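Local coordinates for MutT/NUDIX family protein (Bacillus thuringiensis str. Al Hakam, PDB 3ID9) that probably hydrolyses nucleoside diphosphates linked to another group, at residues G74-C86 with S94-E106. Numbering follows the deposited sequence.
Sequences GLEVKIKKLLYVC and SLLHITFLLERIE
T99 O takes two backbone N-H groups: L83 N at 2.8 Å and, weakly, Y84 N at 3.4 Å. Two consecutive residues, L83 and Y84, thus sit across from the single residue T99, which makes a classic beta bulge, and T99 N donates to Y84 O. A water beside this bulge donates to Y84 O and H97 O and is also hydrogen-bonded to T99 OG1. K80 and K81 make a second classic bulge opposite L101: K80 N donates to L101 O, and L101 N donates to K81 O. Strands 77-88 and 95-104 form an antiparallel hairpin in the mixed sheet of the Nudix fold, and the two bulges shift its register twice. On the face carrying I79, L82 and F100, CD1 of I79 sits over the centre of the F100 ring, a CH-pi contact 3.4 Å from its centroid and 7° off the normal. I98 CG2 lies on the opposite side of that ring, nearer the rim, and also meets L82 CD2 at 3.5 Å. Y155 of the second subunit stacks edge-to-face with F100, while L61 of helix 61-72 touches it too. On the other face, beside K78, E103 reaches out with CG anti to its N (chi1 180°), splitting its carboxylate between two lysines: OE2 toward K78 NZ at 3.6 Å, OE1 toward K80 NZ at 3.9 Å, both long salt bridges. The extended K78 chain runs alongside E103, and K78 CD rests on I105 CG2.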
loop_
_atom_site.group_PDB
_atom_site.type_symbol
_atom_site.label_atom_id
_atom_site.label_comp_id
_atom_site.label_asym_id
_atom_site.label_seq_id
_atom_site.Cartn_x
_atom_site.Cartn_y
_atom_site.Cartn_z
ATOM N N GLY B 74 8.906 -10.208 20.310
ATOM C CA GLY B 74 10.130 -10.979 20.211
ATOM C C GLY B 74 10.170 -11.995 19.074
ATOM O O GLY B 74 11.111 -12.781 18.988
ATOM N N LEU B 75 9.169 -11.982 18.194
ATOM C CA LEU B 75 9.113 -12.925 17.071
ATOM C C LEU B 75 9.829 -12.429 15.816
ATOM O O LEU B 75 9.984 -11.228 15.610
ATOM C CB LEU B 75 7.661 -13.206 16.679
ATOM C CG LEU B 75 6.693 -13.859 17.658
ATOM C CD1 LEU B 75 5.327 -13.980 16.989
ATOM C CD2 LEU B 75 7.217 -15.236 18.060
ATOM N N GLU B 76 10.261 -13.367 14.979
ATOM C CA GLU B 76 10.903 -13.028 13.713
ATOM C C GLU B 76 9.827 -13.219 12.653
ATOM O O GLU B 76 9.208 -14.279 12.567
ATOM C CB GLU B 76 12.090 -13.952 13.427
ATOM C CG GLU B 76 13.339 -13.605 14.216
ATOM C CD GLU B 76 13.791 -12.171 13.978
ATOM O OE1 GLU B 76 14.011 -11.796 12.804
ATOM O OE2 GLU B 76 13.930 -11.416 14.964
ATOM N N VAL B 77 9.591 -12.192 11.849
ATOM C CA VAL B 77 8.555 -12.287 10.833
ATOM C C VAL B 77 8.975 -11.793 9.465
ATOM O O VAL B 77 10.016 -11.157 9.304
ATOM C CB VAL B 77 7.313 -11.471 11.250
ATOM C CG1 VAL B 77 6.823 -11.927 12.620
ATOM C CG2 VAL B 77 7.656 -9.980 11.272
ATOM N N LYS B 78 8.151 -12.105 8.474
ATOM C CA LYS B 78 8.380 -11.638 7.120
ATOM C C LYS B 78 7.021 -11.196 6.589
ATOM O O LYS B 78 5.977 -11.708 7.007
ATOM C CB LYS B 78 8.978 -12.734 6.237
ATOM C CG LYS B 78 8.002 -13.769 5.735
ATOM C CD LYS B 78 8.733 -14.781 4.851
ATOM C CE LYS B 78 7.811 -15.914 4.408
ATOM N NZ LYS B 78 8.535 -16.929 3.589
ATOM N N ILE B 79 7.036 -10.224 5.688
ATOM C CA ILE B 79 5.813 -9.707 5.104
ATOM C C ILE B 79 5.239 -10.633 4.034
ATOM O O ILE B 79 5.969 -11.167 3.207
ATOM C CB ILE B 79 6.069 -8.304 4.503
ATOM C CG1 ILE B 79 6.354 -7.324 5.643
ATOM C CG2 ILE B 79 4.877 -7.855 3.660
ATOM C CD1 ILE B 79 6.458 -5.893 5.220
ATOM N N LYS B 80 3.928 -10.838 4.072
ATOM C CA LYS B 80 3.260 -11.675 3.084
ATOM C C LYS B 80 2.693 -10.733 2.039
ATOM O O LYS B 80 2.986 -10.845 0.853
ATOM C CB LYS B 80 2.108 -12.467 3.709
ATOM C CG LYS B 80 2.529 -13.629 4.583
ATOM C CD LYS B 80 2.094 -14.961 3.978
ATOM C CE LYS B 80 0.574 -15.131 3.991
ATOM N NZ LYS B 80 0.023 -15.227 5.374
ATOM N N LYS B 81 1.871 -9.797 2.498
ATOM C CA LYS B 81 1.259 -8.830 1.611
ATOM C C LYS B 81 0.756 -7.584 2.319
ATOM O O LYS B 81 0.537 -7.573 3.532
ATOM C CB LYS B 81 0.105 -9.469 0.835
ATOM C CG LYS B 81 0.519 -10.082 -0.488
ATOM C CD LYS B 81 -0.693 -10.535 -1.275
ATOM C CE LYS B 81 -0.319 -10.918 -2.700
ATOM N NZ LYS B 81 -1.532 -11.019 -3.576
ATOM N N LEU B 82 0.593 -6.530 1.531
ATOM C CA LEU B 82 0.097 -5.254 2.002
ATOM C C LEU B 82 -1.409 -5.496 2.081
ATOM O O LEU B 82 -2.048 -5.817 1.079
ATOM C CB LEU B 82 0.414 -4.189 0.959
ATOM C CG LEU B 82 0.435 -2.705 1.291
ATOM C CD1 LEU B 82 -0.679 -2.409 2.272
ATOM C CD2 LEU B 82 1.789 -2.324 1.858
ATOM N N LEU B 83 -1.984 -5.364 3.263
ATOM C CA LEU B 83 -3.406 -5.613 3.396
ATOM C C LEU B 83 -4.287 -4.383 3.251
ATOM O O LEU B 83 -5.326 -4.418 2.584
ATOM C CB LEU B 83 -3.703 -6.257 4.754
ATOM C CG LEU B 83 -5.200 -6.408 5.043
ATOM C CD1 LEU B 83 -5.772 -7.495 4.141
ATOM C CD2 LEU B 83 -5.427 -6.755 6.507
ATOM N N TYR B 84 -3.868 -3.291 3.872
ATOM C CA TYR B 84 -4.691 -2.109 3.869
ATOM C C TYR B 84 -3.857 -0.853 4.041
ATOM O O TYR B 84 -2.928 -0.813 4.850
ATOM C CB TYR B 84 -5.693 -2.239 5.018
ATOM C CG TYR B 84 -6.769 -1.195 5.077
ATOM C CD1 TYR B 84 -7.905 -1.289 4.275
ATOM C CD2 TYR B 84 -6.677 -0.130 5.969
ATOM C CE1 TYR B 84 -8.931 -0.347 4.364
ATOM C CE2 TYR B 84 -7.692 0.816 6.068
ATOM C CZ TYR B 84 -8.816 0.701 5.266
ATOM O OH TYR B 84 -9.830 1.628 5.390
ATOM N N VAL B 85 -4.195 0.168 3.265
ATOM C CA VAL B 85 -3.505 1.440 3.327
ATOM C C VAL B 85 -4.565 2.493 3.604
ATOM O O VAL B 85 -5.577 2.584 2.908
ATOM C CB VAL B 85 -2.759 1.757 2.005
ATOM C CG1 VAL B 85 -2.184 3.159 2.059
ATOM C CG2 VAL B 85 -1.633 0.749 1.789
ATOM N N CYS B 86 -4.335 3.263 4.656
ATOM C CA CYS B 86 -5.263 4.303 5.053
ATOM C C CYS B 86 -4.493 5.612 5.145
ATOM O O CYS B 86 -3.485 5.695 5.849
ATOM C CB CYS B 86 -5.881 3.947 6.414
ATOM S SG CYS B 86 -6.928 5.244 7.131
ATOM N N SER B 94 0.408 14.923 8.255
ATOM C CA SER B 94 -0.265 14.024 7.317
ATOM C C SER B 94 0.019 12.598 7.750
ATOM O O SER B 94 1.140 12.278 8.138
ATOM C CB SER B 94 0.247 14.238 5.891
ATOM O OG SER B 94 -0.325 15.398 5.320
ATOM N N LEU B 95 -0.988 11.740 7.662
ATOM C CA LEU B 95 -0.821 10.370 8.106
ATOM C C LEU B 95 -1.068 9.272 7.087
ATOM O O LEU B 95 -2.066 9.269 6.367
ATOM C CB LEU B 95 -1.722 10.129 9.319
ATOM C CG LEU B 95 -1.973 8.683 9.751
ATOM C CD1 LEU B 95 -0.676 8.012 10.186
ATOM C CD2 LEU B 95 -2.977 8.695 10.889
ATOM N N LEU B 96 -0.139 8.329 7.043
ATOM C CA LEU B 96 -0.262 7.187 6.163
ATOM C C LEU B 96 -0.159 5.964 7.083
ATOM O O LEU B 96 0.815 5.807 7.820
ATOM C CB LEU B 96 0.861 7.201 5.128
ATOM C CG LEU B 96 0.754 6.145 4.029
ATOM C CD1 LEU B 96 -0.555 6.319 3.274
ATOM C CD2 LEU B 96 1.932 6.273 3.088
ATOM N N HIS B 97 -1.182 5.118 7.066
ATOM C CA HIS B 97 -1.204 3.929 7.913
ATOM C C HIS B 97 -1.244 2.640 7.086
ATOM O O HIS B 97 -2.233 2.361 6.411
ATOM C CB HIS B 97 -2.422 3.983 8.845
ATOM C CG HIS B 97 -2.450 2.892 9.872
ATOM N ND1 HIS B 97 -3.565 2.612 10.635
ATOM C CD2 HIS B 97 -1.493 2.016 10.271
ATOM C CE1 HIS B 97 -3.296 1.613 11.456
ATOM N NE2 HIS B 97 -2.043 1.234 11.255
ATOM N N ILE B 98 -0.171 1.857 7.146
ATOM C CA ILE B 98 -0.101 0.599 6.405
ATOM C C ILE B 98 -0.256 -0.640 7.303
ATOM O O ILE B 98 0.388 -0.744 8.346
ATOM C CB ILE B 98 1.249 0.452 5.636
ATOM C CG1 ILE B 98 1.383 1.522 4.549
ATOM C CG2 ILE B 98 1.326 -0.916 4.985
ATOM C CD1 ILE B 98 1.908 2.840 5.038
ATOM N N THR B 99 -1.105 -1.575 6.879
ATOM C CA THR B 99 -1.334 -2.816 7.612
ATOM C C THR B 99 -0.784 -3.997 6.817
ATOM O O THR B 99 -1.170 -4.213 5.665
ATOM C CB THR B 99 -2.840 -3.061 7.874
ATOM O OG1 THR B 99 -3.305 -2.162 8.886
ATOM C CG2 THR B 99 -3.078 -4.491 8.343
ATOM N N PHE B 100 0.107 -4.764 7.442
ATOM C CA PHE B 100 0.729 -5.922 6.794
ATOM C C PHE B 100 0.247 -7.278 7.299
ATOM O O PHE B 100 0.079 -7.470 8.500
ATOM C CB PHE B 100 2.248 -5.911 7.002
ATOM C CG PHE B 100 2.977 -4.866 6.225
ATOM C CD1 PHE B 100 3.677 -3.861 6.883
ATOM C CD2 PHE B 100 3.005 -4.908 4.831
ATOM C CE1 PHE B 100 4.400 -2.915 6.167
ATOM C CE2 PHE B 100 3.722 -3.969 4.103
ATOM C CZ PHE B 100 4.421 -2.969 4.767
ATOM N N LEU B 101 0.032 -8.216 6.381
ATOM C CA LEU B 101 -0.314 -9.577 6.768
ATOM C C LEU B 101 1.070 -10.174 6.974
ATOM O O LEU B 101 1.875 -10.213 6.043
ATOM C CB LEU B 101 -1.028 -10.329 5.646
ATOM C CG LEU B 101 -2.525 -10.048 5.540
ATOM C CD1 LEU B 101 -3.122 -10.843 4.382
ATOM C CD2 LEU B 101 -3.194 -10.421 6.851
ATOM N N LEU B 102 1.355 -10.607 8.197
ATOM C CA LEU B 102 2.658 -11.165 8.524
ATOM C C LEU B 102 2.667 -12.683 8.617
ATOM O O LEU B 102 1.626 -13.318 8.774
ATOM C CB LEU B 102 3.146 -10.580 9.848
ATOM C CG LEU B 102 3.348 -9.069 9.865
ATOM C CD1 LEU B 102 3.630 -8.587 11.289
ATOM C CD2 LEU B 102 4.498 -8.713 8.933
ATOM N N GLU B 103 3.864 -13.247 8.509
ATOM C CA GLU B 103 4.069 -14.685 8.616
ATOM C C GLU B 103 5.318 -14.925 9.469
ATOM O O GLU B 103 6.322 -14.222 9.331
ATOM C CB GLU B 103 4.252 -15.288 7.229
ATOM C CG GLU B 103 4.474 -16.778 7.213
ATOM C CD GLU B 103 4.364 -17.351 5.813
ATOM O OE1 GLU B 103 3.235 -17.366 5.267
ATOM O OE2 GLU B 103 5.404 -17.777 5.259
ATOM N N ARG B 104 5.249 -15.908 10.363
ATOM C CA ARG B 104 6.382 -16.232 11.231
ATOM C C ARG B 104 7.485 -16.958 10.466
ATOM O O ARG B 104 7.209 -17.748 9.563
ATOM C CB ARG B 104 5.931 -17.122 12.394
ATOM C CG ARG B 104 6.047 -16.473 13.762
ATOM C CD ARG B 104 6.214 -17.509 14.862
ATOM N NE ARG B 104 5.164 -18.517 14.824
ATOM C CZ ARG B 104 5.180 -19.643 15.531
ATOM N NH1 ARG B 104 6.200 -19.908 16.340
ATOM N NH2 ARG B 104 4.176 -20.509 15.422
ATOM N N ILE B 105 8.734 -16.684 10.828
ATOM C CA ILE B 105 9.874 -17.343 10.197
ATOM C C ILE B 105 10.869 -17.761 11.279
ATOM O O ILE B 105 10.475 -18.051 12.411
ATOM C CB ILE B 105 10.587 -16.419 9.182
ATOM C CG1 ILE B 105 11.068 -15.145 9.876
ATOM C CG2 ILE B 105 9.649 -16.088 8.035
ATOM C CD1 ILE B 105 11.877 -14.228 8.980
ATOM N N GLU B 106 12.153 -17.788 10.928
ATOM C CA GLU B 106 13.207 -18.167 11.869
ATOM C C GLU B 106 14.189 -17.017 12.077
ATOM O O GLU B 106 15.398 -17.226 12.177
ATOM C CB GLU B 106 13.960 -19.404 11.359
ATOM C CG GLU B 106 13.087 -20.641 11.192
ATOM C CD GLU B 106 12.282 -20.948 12.441
ATOM O OE1 GLU B 106 12.898 -21.083 13.523
ATOM O OE2 GLU B 106 11.037 -21.052 12.343
HETATM O O HOH W 1 10.409 -16.142 15.190
HETATM O O HOH W 2 -3.901 0.327 7.479
#